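Local coordinates for endo-beta-1,4-glucanase (cellulase B) (Bacillus halodurans, PDB 4V2X), which probably hydrolyses beta-1,4-glucan chains with a family 5 glycoside hydrolase module that is followed by an Ig-like module and a family 46 carbohydrate-binding module, at residues L71-F75 and W85-V90; Y274-S280 and G321-F325; Y286-E290 and E336-F340; F325-T329 and N360-F364; Q486-V492 and N579-A585. One frame throughout, in Å; residues are numbered along the deposited sequence.

Contact 1. Residues L71-F75 and W85-V90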
# COMPACT_ATOMS: atom_id res chain seq x y z
N LEU A 71 -15.76 16.38 -23.91
CA LEU A 71 -16.85 15.95 -24.76
C LEU A 71 -17.75 15.02 -23.94
O LEU A 71 -17.72 13.80 -24.11
CB LEU A 71 -16.28 15.23 -25.99
CG LEU A 71 -17.26 14.77 -27.05
CD1 LEU A 71 -17.91 15.95 -27.75
CD2 LEU A 71 -16.53 13.88 -28.05
N GLY A 72 -18.52 15.61 -23.04
CA GLY A 72 -19.28 14.84 -22.06
C GLY A 72 -20.59 14.26 -22.56
O GLY A 72 -21.17 14.75 -23.53
N ASN A 73 -21.05 13.22 -21.87
CA ASN A 73 -22.30 12.53 -22.19
C ASN A 73 -22.39 12.18 -23.66
O ASN A 73 -23.44 12.35 -24.28
CB ASN A 73 -23.52 13.37 -21.76
CG ASN A 73 -23.80 13.31 -20.27
OD1 ASN A 73 -24.88 13.72 -19.82
ND2 ASN A 73 -22.85 12.81 -19.50
N THR A 74 -21.28 11.72 -24.22
CA THR A 74 -21.18 11.41 -25.64
C THR A 74 -20.72 9.95 -25.75
O THR A 74 -21.53 9.04 -25.53
CB THR A 74 -20.29 12.44 -26.35
OG1 THR A 74 -20.79 13.76 -26.06
CG2 THR A 74 -20.29 12.24 -27.85
N PHE A 75 -19.44 9.69 -26.03
CA PHE A 75 -18.97 8.29 -26.09
C PHE A 75 -19.04 7.60 -24.73
O PHE A 75 -19.04 6.38 -24.65
CB PHE A 75 -17.57 8.20 -26.68
CG PHE A 75 -17.52 8.63 -28.12
CD1 PHE A 75 -18.09 7.85 -29.12
CD2 PHE A 75 -16.90 9.82 -28.48
CE1 PHE A 75 -18.04 8.25 -30.45
CE2 PHE A 75 -16.84 10.22 -29.80
CZ PHE A 75 -17.41 9.44 -30.78
N TRP A 85 -27.70 9.70 -24.60
CA TRP A 85 -28.05 10.70 -23.59
C TRP A 85 -28.40 12.08 -24.18
O TRP A 85 -28.33 13.10 -23.49
CB TRP A 85 -26.93 10.78 -22.54
CG TRP A 85 -26.89 9.59 -21.61
CD1 TRP A 85 -27.83 8.59 -21.49
CD2 TRP A 85 -25.89 9.30 -20.62
NE1 TRP A 85 -27.46 7.70 -20.51
CE2 TRP A 85 -26.27 8.11 -19.96
CE3 TRP A 85 -24.70 9.93 -20.24
CZ2 TRP A 85 -25.51 7.54 -18.94
CZ3 TRP A 85 -23.94 9.37 -19.23
CH2 TRP A 85 -24.35 8.19 -18.58
N GLY A 86 -28.80 12.08 -25.45
CA GLY A 86 -29.41 13.26 -26.06
C GLY A 86 -28.48 14.17 -26.83
O GLY A 86 -28.94 15.15 -27.42
N ASN A 87 -27.18 13.88 -26.83
CA ASN A 87 -26.26 14.64 -27.69
C ASN A 87 -26.23 14.06 -29.10
O ASN A 87 -26.45 12.86 -29.28
CB ASN A 87 -24.86 14.69 -27.09
CG ASN A 87 -24.79 15.61 -25.89
OD1 ASN A 87 -25.29 16.73 -25.92
ND2 ASN A 87 -24.16 15.13 -24.83
N PRO A 88 -25.98 14.92 -30.09
CA PRO A 88 -25.93 14.42 -31.46
C PRO A 88 -24.62 13.71 -31.75
O PRO A 88 -23.67 13.83 -30.99
CB PRO A 88 -26.05 15.70 -32.29
CG PRO A 88 -25.46 16.76 -31.44
CD PRO A 88 -25.78 16.38 -30.03
N ARG A 89 -24.58 12.95 -32.83
CA ARG A 89 -23.32 12.42 -33.32
C ARG A 89 -22.33 13.59 -33.44
O ARG A 89 -22.71 14.72 -33.77
CB ARG A 89 -23.50 11.73 -34.67
CG ARG A 89 -24.21 10.38 -34.61
CD ARG A 89 -23.29 9.28 -34.10
NE ARG A 89 -23.92 7.95 -34.06
CZ ARG A 89 -23.82 7.01 -35.01
NH1 ARG A 89 -23.14 7.23 -36.13
NH2 ARG A 89 -24.44 5.85 -34.84
N VAL A 90 -21.06 13.31 -33.15
CA VAL A 90 -20.02 14.32 -33.16
C VAL A 90 -19.74 14.76 -34.59
O VAL A 90 -19.52 13.93 -35.48
CB VAL A 90 -18.72 13.80 -32.52
CG1 VAL A 90 -17.64 14.88 -32.53
CG2 VAL A 90 -18.98 13.31 -31.09
O HOH W 1 -25.61 11.45 -25.82
O HOH W 2 -26.95 14.72 -21.72

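Contact 2. Residues Y274-S280 and G321-F325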
# COMPACT_ATOMS: atom_id res chain seq x y z
N TYR A 274 -15.93 19.40 -8.15
CA TYR A 274 -17.27 19.90 -8.44
C TYR A 274 -17.81 20.87 -7.37
O TYR A 274 -19.00 21.18 -7.35
CB TYR A 274 -18.21 18.73 -8.68
CG TYR A 274 -18.00 18.13 -10.06
CD1 TYR A 274 -18.65 18.66 -11.16
CD2 TYR A 274 -17.16 17.04 -10.25
CE1 TYR A 274 -18.46 18.14 -12.43
CE2 TYR A 274 -16.96 16.51 -11.52
CZ TYR A 274 -17.63 17.06 -12.60
OH TYR A 274 -17.47 16.54 -13.86
N GLY A 275 -16.92 21.38 -6.53
CA GLY A 275 -17.25 22.43 -5.56
C GLY A 275 -17.62 21.88 -4.20
O GLY A 275 -18.00 20.71 -4.06
N PHE A 276 -17.51 22.74 -3.19
CA PHE A 276 -17.98 22.44 -1.84
C PHE A 276 -19.42 21.95 -1.94
O PHE A 276 -20.28 22.62 -2.52
CB PHE A 276 -17.86 23.69 -0.97
CG PHE A 276 -18.49 23.57 0.39
CD1 PHE A 276 -18.01 22.65 1.33
CD2 PHE A 276 -19.53 24.42 0.77
CE1 PHE A 276 -18.58 22.57 2.59
CE2 PHE A 276 -20.09 24.34 2.03
CZ PHE A 276 -19.62 23.41 2.94
N TRP A 277 -19.67 20.75 -1.43
CA TRP A 277 -20.89 20.04 -1.79
C TRP A 277 -22.19 20.84 -1.59
O TRP A 277 -23.00 20.94 -2.52
CB TRP A 277 -20.96 18.66 -1.12
CG TRP A 277 -22.21 17.96 -1.47
CD1 TRP A 277 -22.52 17.37 -2.67
CD2 TRP A 277 -23.35 17.81 -0.63
NE1 TRP A 277 -23.80 16.87 -2.61
CE2 TRP A 277 -24.33 17.12 -1.38
CE3 TRP A 277 -23.64 18.20 0.68
CZ2 TRP A 277 -25.57 16.80 -0.84
CZ3 TRP A 277 -24.88 17.87 1.20
CH2 TRP A 277 -25.83 17.19 0.44
N PRO A 278 -22.40 21.41 -0.40
CA PRO A 278 -23.67 22.11 -0.20
C PRO A 278 -23.90 23.29 -1.14
O PRO A 278 -25.03 23.52 -1.58
CB PRO A 278 -23.60 22.60 1.25
CG PRO A 278 -22.63 21.68 1.91
CD PRO A 278 -21.63 21.31 0.86
N PHE A 279 -22.84 24.05 -1.42
CA PHE A 279 -22.95 25.14 -2.38
C PHE A 279 -23.21 24.58 -3.78
O PHE A 279 -24.06 25.09 -4.51
CB PHE A 279 -21.67 25.99 -2.41
CG PHE A 279 -21.65 26.99 -3.52
CD1 PHE A 279 -22.50 28.09 -3.50
CD2 PHE A 279 -20.79 26.84 -4.61
CE1 PHE A 279 -22.49 29.02 -4.54
CE2 PHE A 279 -20.78 27.76 -5.64
CZ PHE A 279 -21.63 28.85 -5.61
N SER A 280 -22.51 23.50 -4.11
CA SER A 280 -22.54 22.95 -5.46
C SER A 280 -23.91 22.43 -5.87
O SER A 280 -24.24 22.44 -7.06
CB SER A 280 -21.49 21.84 -5.60
OG SER A 280 -21.92 20.65 -4.98
N GLY A 321 -16.60 21.63 -12.51
CA GLY A 321 -17.88 22.30 -12.70
C GLY A 321 -18.53 22.44 -11.33
O GLY A 321 -17.84 22.45 -10.31
N LEU A 322 -19.85 22.54 -11.31
CA LEU A 322 -20.60 22.48 -10.07
C LEU A 322 -21.52 21.27 -10.17
O LEU A 322 -22.18 21.05 -11.18
CB LEU A 322 -21.37 23.78 -9.85
CG LEU A 322 -20.48 24.95 -9.44
CD1 LEU A 322 -21.26 26.25 -9.50
CD2 LEU A 322 -19.90 24.76 -8.03
N LEU A 323 -21.51 20.45 -9.12
CA LEU A 323 -22.26 19.18 -9.12
C LEU A 323 -23.73 19.37 -9.45
O LEU A 323 -24.32 18.56 -10.18
CB LEU A 323 -22.12 18.49 -7.76
CG LEU A 323 -22.67 17.06 -7.69
CD1 LEU A 323 -21.91 16.15 -8.64
CD2 LEU A 323 -22.60 16.52 -6.27
N GLY A 324 -24.32 20.43 -8.92
CA GLY A 324 -25.74 20.74 -9.14
C GLY A 324 -26.14 20.96 -10.59
O GLY A 324 -27.32 20.87 -10.92
N PHE A 325 -25.17 21.26 -11.45
CA PHE A 325 -25.42 21.36 -12.90
C PHE A 325 -25.98 20.05 -13.47
O PHE A 325 -26.60 20.07 -14.55
CB PHE A 325 -24.13 21.73 -13.64
CG PHE A 325 -23.67 23.17 -13.45
CD1 PHE A 325 -24.36 24.07 -12.65
CD2 PHE A 325 -22.51 23.60 -14.08
CE1 PHE A 325 -23.90 25.38 -12.51
CE2 PHE A 325 -22.05 24.90 -13.94
CZ PHE A 325 -22.75 25.79 -13.15

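Contact 3. Residues Y286-E290 and E336-F340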
# COMPACT_ATOMS: atom_id res chain seq x y z
N TYR A 286 -26.55 27.29 1.56
CA TYR A 286 -25.34 27.73 0.85
C TYR A 286 -25.69 28.22 -0.54
O TYR A 286 -25.36 27.60 -1.55
CB TYR A 286 -24.28 26.62 0.81
CG TYR A 286 -23.65 26.41 2.16
CD1 TYR A 286 -22.55 27.18 2.56
CD2 TYR A 286 -24.18 25.51 3.07
CE1 TYR A 286 -21.98 27.02 3.81
CE2 TYR A 286 -23.62 25.35 4.33
CZ TYR A 286 -22.52 26.11 4.69
OH TYR A 286 -21.96 25.96 5.93
N THR A 287 -26.38 29.36 -0.56
CA THR A 287 -26.81 30.01 -1.79
C THR A 287 -25.74 30.96 -2.32
O THR A 287 -25.76 31.32 -3.49
CB THR A 287 -28.09 30.80 -1.53
OG1 THR A 287 -27.86 31.74 -0.46
CG2 THR A 287 -29.23 29.85 -1.14
N ARG A 288 -24.83 31.38 -1.44
CA ARG A 288 -23.71 32.25 -1.82
C ARG A 288 -22.42 31.46 -1.90
O ARG A 288 -22.24 30.48 -1.17
CB ARG A 288 -23.53 33.36 -0.80
CG ARG A 288 -24.72 34.29 -0.65
CD ARG A 288 -24.59 35.49 -1.56
NE ARG A 288 -25.53 36.57 -1.23
CZ ARG A 288 -25.80 37.59 -2.03
NH1 ARG A 288 -25.21 37.70 -3.22
NH2 ARG A 288 -26.67 38.52 -1.65
N PHE A 289 -21.53 31.91 -2.77
CA PHE A 289 -20.15 31.46 -2.83
C PHE A 289 -19.41 32.15 -1.69
O PHE A 289 -19.09 33.34 -1.78
CB PHE A 289 -19.54 31.81 -4.18
CG PHE A 289 -18.09 31.42 -4.32
CD1 PHE A 289 -17.71 30.09 -4.23
CD2 PHE A 289 -17.11 32.38 -4.55
CE1 PHE A 289 -16.38 29.72 -4.34
CE2 PHE A 289 -15.78 32.02 -4.67
CZ PHE A 289 -15.41 30.69 -4.57
N GLU A 290 -19.15 31.41 -0.61
CA GLU A 290 -18.66 32.02 0.63
C GLU A 290 -17.41 31.29 1.16
O GLU A 290 -16.77 30.55 0.41
CB GLU A 290 -19.82 32.13 1.65
CG GLU A 290 -20.62 30.86 1.92
CD GLU A 290 -19.78 29.72 2.42
OE1 GLU A 290 -19.55 29.63 3.64
OE2 GLU A 290 -19.32 28.91 1.58
N GLU A 336 -23.13 34.24 -8.13
CA GLU A 336 -22.36 33.35 -7.26
C GLU A 336 -21.66 32.27 -8.09
O GLU A 336 -20.53 31.88 -7.79
CB GLU A 336 -23.28 32.76 -6.19
CG GLU A 336 -24.01 33.83 -5.37
CD GLU A 336 -23.07 34.81 -4.68
OE1 GLU A 336 -22.13 34.35 -4.00
OE2 GLU A 336 -23.28 36.04 -4.81
N LYS A 337 -22.33 31.81 -9.13
CA LYS A 337 -21.76 30.86 -10.08
C LYS A 337 -20.52 31.45 -10.73
O LYS A 337 -19.47 30.80 -10.82
CB LYS A 337 -22.80 30.52 -11.15
CG LYS A 337 -22.34 29.55 -12.22
CD LYS A 337 -23.23 29.60 -13.45
CE LYS A 337 -24.68 29.27 -13.12
NZ LYS A 337 -25.52 29.37 -14.35
N LEU A 338 -20.62 32.70 -11.17
CA LEU A 338 -19.51 33.36 -11.84
C LEU A 338 -18.33 33.52 -10.90
O LEU A 338 -17.19 33.28 -11.29
CB LEU A 338 -19.94 34.73 -12.37
CG LEU A 338 -20.99 34.73 -13.48
CD1 LEU A 338 -21.40 36.15 -13.79
CD2 LEU A 338 -20.49 34.02 -14.72
N LYS A 339 -18.60 33.88 -9.65
CA LYS A 339 -17.52 34.07 -8.68
C LYS A 339 -16.83 32.75 -8.35
O LYS A 339 -15.62 32.73 -8.18
CB LYS A 339 -18.01 34.77 -7.41
CG LYS A 339 -18.35 36.23 -7.66
CD LYS A 339 -18.85 36.94 -6.42
CE LYS A 339 -20.28 36.56 -6.10
NZ LYS A 339 -20.84 37.40 -5.01
N PHE A 340 -17.59 31.65 -8.28
CA PHE A 340 -17.00 30.32 -8.11
C PHE A 340 -15.98 30.03 -9.20
O PHE A 340 -14.83 29.64 -8.91
CB PHE A 340 -18.08 29.22 -8.09
CG PHE A 340 -17.51 27.81 -8.08
CD1 PHE A 340 -17.12 27.21 -6.89
CD2 PHE A 340 -17.33 27.11 -9.26
CE1 PHE A 340 -16.57 25.94 -6.89
CE2 PHE A 340 -16.78 25.84 -9.26
CZ PHE A 340 -16.41 25.25 -8.07
O HOH W 3 -20.92 36.00 -2.26
O HOH W 4 -18.60 35.46 -3.44

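Contact 4. Residues F325-T329 and N360-F364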
# COMPACT_ATOMS: atom_id res chain seq x y z
N PHE A 325 -25.17 21.26 -11.45
CA PHE A 325 -25.42 21.36 -12.90
C PHE A 325 -25.98 20.05 -13.47
O PHE A 325 -26.60 20.07 -14.55
CB PHE A 325 -24.13 21.73 -13.64
CG PHE A 325 -23.67 23.17 -13.45
CD1 PHE A 325 -24.36 24.07 -12.65
CD2 PHE A 325 -22.51 23.60 -14.08
CE1 PHE A 325 -23.90 25.38 -12.51
CE2 PHE A 325 -22.05 24.90 -13.94
CZ PHE A 325 -22.75 25.79 -13.15
N ASP A 326 -25.77 18.93 -12.78
CA ASP A 326 -26.40 17.66 -13.18
C ASP A 326 -27.92 17.75 -13.15
O ASP A 326 -28.59 16.98 -13.81
CB ASP A 326 -25.93 16.50 -12.30
CG ASP A 326 -24.53 16.02 -12.66
OD1 ASP A 326 -23.95 16.48 -13.66
OD2 ASP A 326 -24.00 15.16 -11.93
N LYS A 327 -28.46 18.68 -12.36
CA LYS A 327 -29.85 19.07 -12.46
C LYS A 327 -29.98 20.04 -13.64
O LYS A 327 -30.45 19.66 -14.71
CB LYS A 327 -30.35 19.65 -11.12
CG LYS A 327 -30.36 18.61 -9.99
CD LYS A 327 -30.64 19.19 -8.60
CE LYS A 327 -29.41 19.86 -8.01
NZ LYS A 327 -29.66 20.41 -6.65
N HIS A 328 -29.55 21.29 -13.46
CA HIS A 328 -29.40 22.25 -14.56
C HIS A 328 -28.59 23.43 -14.04
O HIS A 328 -28.40 23.55 -12.82
CB HIS A 328 -30.76 22.70 -15.11
CG HIS A 328 -31.65 23.33 -14.10
ND1 HIS A 328 -31.68 24.69 -13.88
CD2 HIS A 328 -32.56 22.80 -13.25
CE1 HIS A 328 -32.57 24.97 -12.95
NE2 HIS A 328 -33.13 23.84 -12.55
N THR A 329 -28.10 24.28 -14.94
CA THR A 329 -27.20 25.38 -14.55
C THR A 329 -27.87 26.48 -13.74
O THR A 329 -27.21 27.27 -13.09
CB THR A 329 -26.53 26.04 -15.78
OG1 THR A 329 -27.52 26.47 -16.72
CG2 THR A 329 -25.58 25.08 -16.45
N ASN A 360 -21.40 18.36 -20.45
CA ASN A 360 -22.25 17.25 -20.89
C ASN A 360 -23.20 17.58 -22.05
O ASN A 360 -24.07 16.78 -22.39
CB ASN A 360 -23.04 16.70 -19.70
CG ASN A 360 -24.07 17.69 -19.18
OD1 ASN A 360 -24.40 18.68 -19.83
ND2 ASN A 360 -24.61 17.40 -18.01
N GLY A 361 -23.03 18.75 -22.65
CA GLY A 361 -23.97 19.27 -23.64
C GLY A 361 -24.67 20.54 -23.16
O GLY A 361 -25.28 21.25 -23.96
N GLN A 362 -24.57 20.83 -21.87
CA GLN A 362 -25.30 21.98 -21.29
C GLN A 362 -24.57 23.32 -21.34
O GLN A 362 -25.16 24.36 -21.03
CB GLN A 362 -25.69 21.69 -19.83
CG GLN A 362 -24.54 21.78 -18.85
CD GLN A 362 -24.86 21.19 -17.49
OE1 GLN A 362 -24.00 20.59 -16.85
NE2 GLN A 362 -26.09 21.35 -17.04
N HIS A 363 -23.29 23.34 -21.70
CA HIS A 363 -22.57 24.61 -21.77
C HIS A 363 -22.44 25.10 -23.21
O HIS A 363 -22.96 26.17 -23.56
CB HIS A 363 -21.23 24.54 -21.07
CG HIS A 363 -21.33 24.21 -19.61
ND1 HIS A 363 -22.20 24.86 -18.77
CD2 HIS A 363 -20.67 23.30 -18.86
CE1 HIS A 363 -22.07 24.37 -17.55
NE2 HIS A 363 -21.15 23.42 -17.58
N PHE A 364 -21.74 24.34 -24.05
CA PHE A 364 -21.62 24.66 -25.47
C PHE A 364 -22.78 24.01 -26.21
O PHE A 364 -22.94 22.78 -26.19
CB PHE A 364 -20.29 24.18 -26.04
CG PHE A 364 -19.89 24.86 -27.33
CD1 PHE A 364 -19.72 26.24 -27.38
CD2 PHE A 364 -19.67 24.11 -28.48
CE1 PHE A 364 -19.34 26.87 -28.55
CE2 PHE A 364 -19.30 24.74 -29.66
CZ PHE A 364 -19.13 26.12 -29.69
O HOH W 5 -27.15 18.17 -16.71
O HOH W 6 -23.04 18.78 -15.03
O HOH W 7 -23.22 15.33 -16.33
O HOH W 8 -28.44 23.29 -17.74

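Contact 5. Residues Q486-V492 and N579-A585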
# COMPACT_ATOMS: atom_id res chain seq x y z
N GLN A 486 -50.38 31.23 -2.62
CA GLN A 486 -51.80 31.03 -2.37
C GLN A 486 -52.07 29.66 -1.77
O GLN A 486 -51.38 28.68 -2.06
CB GLN A 486 -52.60 31.20 -3.66
CG GLN A 486 -52.34 32.50 -4.40
CD GLN A 486 -52.84 33.73 -3.65
OE1 GLN A 486 -53.43 33.63 -2.57
NE2 GLN A 486 -52.61 34.91 -4.23
N SER A 487 -53.09 29.62 -0.92
CA SER A 487 -53.61 28.38 -0.36
C SER A 487 -54.07 27.47 -1.49
O SER A 487 -54.48 27.94 -2.55
CB SER A 487 -54.77 28.68 0.58
OG SER A 487 -54.33 29.44 1.70
N THR A 488 -53.98 26.17 -1.26
CA THR A 488 -54.33 25.21 -2.29
C THR A 488 -54.47 23.82 -1.68
O THR A 488 -54.22 23.62 -0.49
CB THR A 488 -53.27 25.19 -3.42
OG1 THR A 488 -53.79 24.50 -4.56
CG2 THR A 488 -51.96 24.53 -2.95
N GLN A 489 -54.89 22.87 -2.51
CA GLN A 489 -54.97 21.48 -2.09
C GLN A 489 -54.54 20.62 -3.28
O GLN A 489 -54.90 20.92 -4.42
CB GLN A 489 -56.39 21.14 -1.62
CG GLN A 489 -56.50 19.84 -0.84
CD GLN A 489 -57.59 19.86 0.22
OE1 GLN A 489 -57.58 20.69 1.13
NE2 GLN A 489 -58.54 18.92 0.12
N GLY A 490 -53.76 19.58 -3.01
CA GLY A 490 -53.22 18.75 -4.08
C GLY A 490 -52.69 17.41 -3.63
O GLY A 490 -52.90 16.99 -2.49
N HIS A 491 -51.99 16.74 -4.55
CA HIS A 491 -51.48 15.38 -4.36
C HIS A 491 -49.95 15.43 -4.37
O HIS A 491 -49.36 16.27 -5.04
CB HIS A 491 -52.02 14.50 -5.50
CG HIS A 491 -51.68 13.05 -5.37
ND1 HIS A 491 -50.63 12.47 -6.04
CD2 HIS A 491 -52.28 12.05 -4.68
CE1 HIS A 491 -50.58 11.18 -5.76
NE2 HIS A 491 -51.57 10.90 -4.93
N VAL A 492 -49.31 14.52 -3.63
CA VAL A 492 -47.84 14.53 -3.50
C VAL A 492 -47.08 14.37 -4.82
O VAL A 492 -45.92 14.77 -4.92
CB VAL A 492 -47.33 13.46 -2.51
CG1 VAL A 492 -47.79 13.77 -1.09
CG2 VAL A 492 -47.72 12.05 -2.94
N ASN A 579 -51.29 10.81 0.81
CA ASN A 579 -50.81 11.42 -0.43
C ASN A 579 -51.45 12.77 -0.74
O ASN A 579 -51.15 13.38 -1.77
CB ASN A 579 -51.04 10.46 -1.61
CG ASN A 579 -50.18 9.22 -1.52
OD1 ASN A 579 -49.05 9.26 -1.04
ND2 ASN A 579 -50.70 8.10 -1.99
N GLN A 580 -52.32 13.25 0.16
CA GLN A 580 -53.00 14.52 -0.02
C GLN A 580 -52.31 15.62 0.79
O GLN A 580 -51.92 15.42 1.95
CB GLN A 580 -54.47 14.40 0.38
CG GLN A 580 -55.25 13.33 -0.38
CD GLN A 580 -55.24 13.52 -1.90
OE1 GLN A 580 -55.24 14.65 -2.40
NE2 GLN A 580 -55.25 12.41 -2.64
N VAL A 581 -52.19 16.78 0.18
CA VAL A 581 -51.50 17.90 0.78
C VAL A 581 -52.37 19.15 0.69
O VAL A 581 -52.87 19.50 -0.38
CB VAL A 581 -50.16 18.17 0.07
CG1 VAL A 581 -49.39 19.29 0.76
CG2 VAL A 581 -49.33 16.89 0.02
N THR A 582 -52.55 19.79 1.84
CA THR A 582 -53.22 21.07 1.93
C THR A 582 -52.16 22.14 2.14
O THR A 582 -51.31 22.00 3.00
CB THR A 582 -54.21 21.09 3.10
OG1 THR A 582 -55.23 20.11 2.87
CG2 THR A 582 -54.87 22.46 3.26
N GLY A 583 -52.23 23.19 1.33
CA GLY A 583 -51.35 24.35 1.46
C GLY A 583 -52.13 25.53 1.99
O GLY A 583 -53.26 25.79 1.54
N ILE A 584 -51.55 26.24 2.95
CA ILE A 584 -52.22 27.38 3.57
C ILE A 584 -51.28 28.59 3.54
O ILE A 584 -50.21 28.56 4.15
CB ILE A 584 -52.62 27.10 5.03
CG1 ILE A 584 -53.53 25.86 5.11
CG2 ILE A 584 -53.33 28.30 5.63
CD1 ILE A 584 -53.68 25.30 6.50
N ALA A 585 -51.70 29.64 2.84
CA ALA A 585 -50.90 30.85 2.71
C ALA A 585 -50.84 31.65 4.01
O ALA A 585 -51.71 31.52 4.87
CB ALA A 585 -51.45 31.72 1.60
O HOH W 9 -54.52 31.75 4.13

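Contact 1. Residues L71-F75 and W85-V90
The indole of Trp85 turns its six-membered edge to Asn73: CE3 of Trp85 lies 3.5 Å from CG of Asn73, the side chains cross at about a right angle, and amide and ring planes stand 68° apart. On the Phe75 ring, CG2 of Val90 arrives obliquely, 4.0 Å from CE2. Both segments belong to the loop that follows the first strand of the (beta/alpha)8 barrel, 68-70, and leads to helix 92-100. With CG1 of Val90 anti to the backbone N (chi1 -179°), CG2 also meets CD2 of Leu71 tip to tip and packs on CG2 of Thr74, giving the loop a small apolar core, which helix 126-141 adjoins through Val135. Water 1 accepts from the backbone N of Trp85 and of Asn87 and donates to Asn73 O, while water 2 lies within bonding reach of both Asn73 OD1 and Trp85 O. ND2 of Asn87, hydrogen-bonded also to Asn360 O, donates to Asn73 O at 2.9 Å from above the carbonyl plane.

Contact 2. Residues Y274-S280 and G321-F325
Leu323 N donates to Tyr274 O at 3.2 Å, lying in the carbonyl plane on a lone pair, and Gly324 N donates to Ser280 O at 2.7 Å from above the Ser280 carbonyl plane. Two CA-H...O contacts flank the first bond, one from Tyr274 CA to Gly321 O at 3.2 Å and one from Leu322 CA to Tyr274 O. CB of Tyr274 packs on CB of Leu323 at 4.0 Å, and CD1 of the tyrosine ring lies beside the Gly321 backbone. CD2 of Leu323 touches the pyrrole edge of Trp277 in the ring plane, 3.7 Å from CD1, while its CB rests on OG of Ser280. CD2 of Leu322 comes obliquely to the Phe279 ring, 3.9 Å from CE2. The CG of Leu323 lies anti to the backbone N (chi1 -171°), which carries CD2 out to the indole. Further out, Ser280 OG donates to Trp277 O in helix 277-281, holding the hydroxyl beside Leu323. Phe340 of helix 334-350 packs on Phe279 and Leu322, and Tyr274 OH is hydrogen-bonded to Glu319. The arrangement joins the loops that follow adjacent strands 267-273 and 315-320, at the C-terminal end of a (beta/alpha)8 barrel, the fold of family 5 glycoside hydrolases.

Contact 3. Residues Y286-E290 and E336-F340
Polar bonds converge on the carboxylate of Glu336. Its OE1 accepts the backbone N of Phe289 at 2.8 Å through the anti lone pair, and OE2 takes two salt-bridge donors, NH1 of Arg288 at 3.0 Å and NZ of Lys339 at 2.8 Å. The two cations reach OE2 from opposite faces of the carboxylate plane, which probably stabilises its charge, and the guanidinium stands at 84° to that plane, pointing its edge at the oxygen. Water 4 donates to Phe289 O and only weakly accepts from Lys339 NZ; water 3 accepts from the same NZ and lies within bonding reach of Glu336 OE1. NH1 of Arg288 is also hydrogen-bonded to Ser393 OG, and NZ of Lys339 to Ala391 O.

The apolar part is the Phe289 side chain, whose CG lies anti to the backbone N (chi1 178°), sending the ring onto the helix. There CA of Phe340 sits over one face, 3.8 Å from the ring centroid, a CH-pi contact. The Phe340 ring meets CE1 of Phe289 obliquely, with the planes at 87°. A salt-bridge network beside the buried Phe289 ring thus joins the loop leading into helix 291-309 to helix 334-350, both in the outer layer of the (beta/alpha)8 barrel.

Contact 4. Residues F325-T329 and N360-F364
The amide of Gln362 bridges a water-filled approach between two loops that come no closer than 7.8 Å, from Thr329 CA to Gln362 CA. CG of Gln362 lies between its backbone N and carbonyl carbon (chi1 75°) and the chain then runs extended, bringing NE2 to donate to Phe325 O at 2.8 Å and nearly straight (170°). Water 8 accepts from the same NE2 and from Thr329 N. Water 6 donates to OE1 of Gln362 and to OD1 of Asp326, while waters 5 and 7 accept from ND2 of Asn360 and donate to Phe325 O and Asp326 OD1 respectively. An Asx turn, with Asn360 OD1 accepting Gln362 N, sets the Asn360 amide. Beside this network, CE1 of His363 meets CD2 of Phe325 at 3.6 Å, the ring planes 69° apart. CG2 of Thr329 lies over one face of Phe325 and also touches CE1 of His363. Lys337 and Phe341 of helix 334-350 touch Phe325, and the contact joins the loops after barrel strands 315-320 and 354-357, the latter leading on to strand 364-365.

Contact 5. Residues Q486-V492 and N579-A585
Strands 488-491 and 580-585 run antiparallel, their N-to-C directions at 156° and their axes approaching to 4.6 Å. Thr488 with Gly583 and Gly490 with Val581 are the hydrogen-bonded pairs, each held by two backbone bonds, such as Gly490 N to Val581 O at 2.8 Å. Gln489 with Thr582 and His491 with Gln580 are the non-hydrogen-bonded pairs between and beyond them. At one end Val492 N donates to Asn579 O. At the other the hydroxyl of Ser487 takes over from the main chain, OG accepting Ala585 N at 2.9 Å in an almost straight bond (175°).

On the face carrying Gln489 and Thr582, the Thr582 hydroxyl donates to OE1 of Gln489 at 3.0 Å, coming from above the amide plane; the bend of the Gln489 chain at chi2 (148°) brings the oxygen across. His491 and Asn579 lie side by side and point the same way, with NE2 of His491 3.4 Å from CB of Asn579, while ND1 of His491 is hydrogen-bonded to Ser493 OG. On the face of Val581, its CG2 meets CG1 of Val492, just past the strand, at 3.7 Å, crossing at about a right angle, and Phe550 of helix 547-551 touches both valines. This pairing brings the last strand of the module alongside its first, 484-491, within the antiparallel beta sheet of the family 46 carbohydrate-binding module.

How the contacts relate
From the N terminus, contact 1 closes a short loop after the first barrel strand, before any of the others opens. Contacts 2 and 3 cross, their segments alternating along the chain, and Phe279 and Leu322 of contact 2 pack against Arg288 and Phe340 of contact 3. Contact 4 starts at Phe325, where contact 2 ends, and it crosses contact 3, which it meets through Lys337. It also touches contact 1 through Asn360 and Asn87, so the loops after the first, sixth, seventh and eighth barrel strands form a continuous chain of contacts. Contact 5 comes last, closing the C-terminal module, its centre 32 Å or more from the centres of the others.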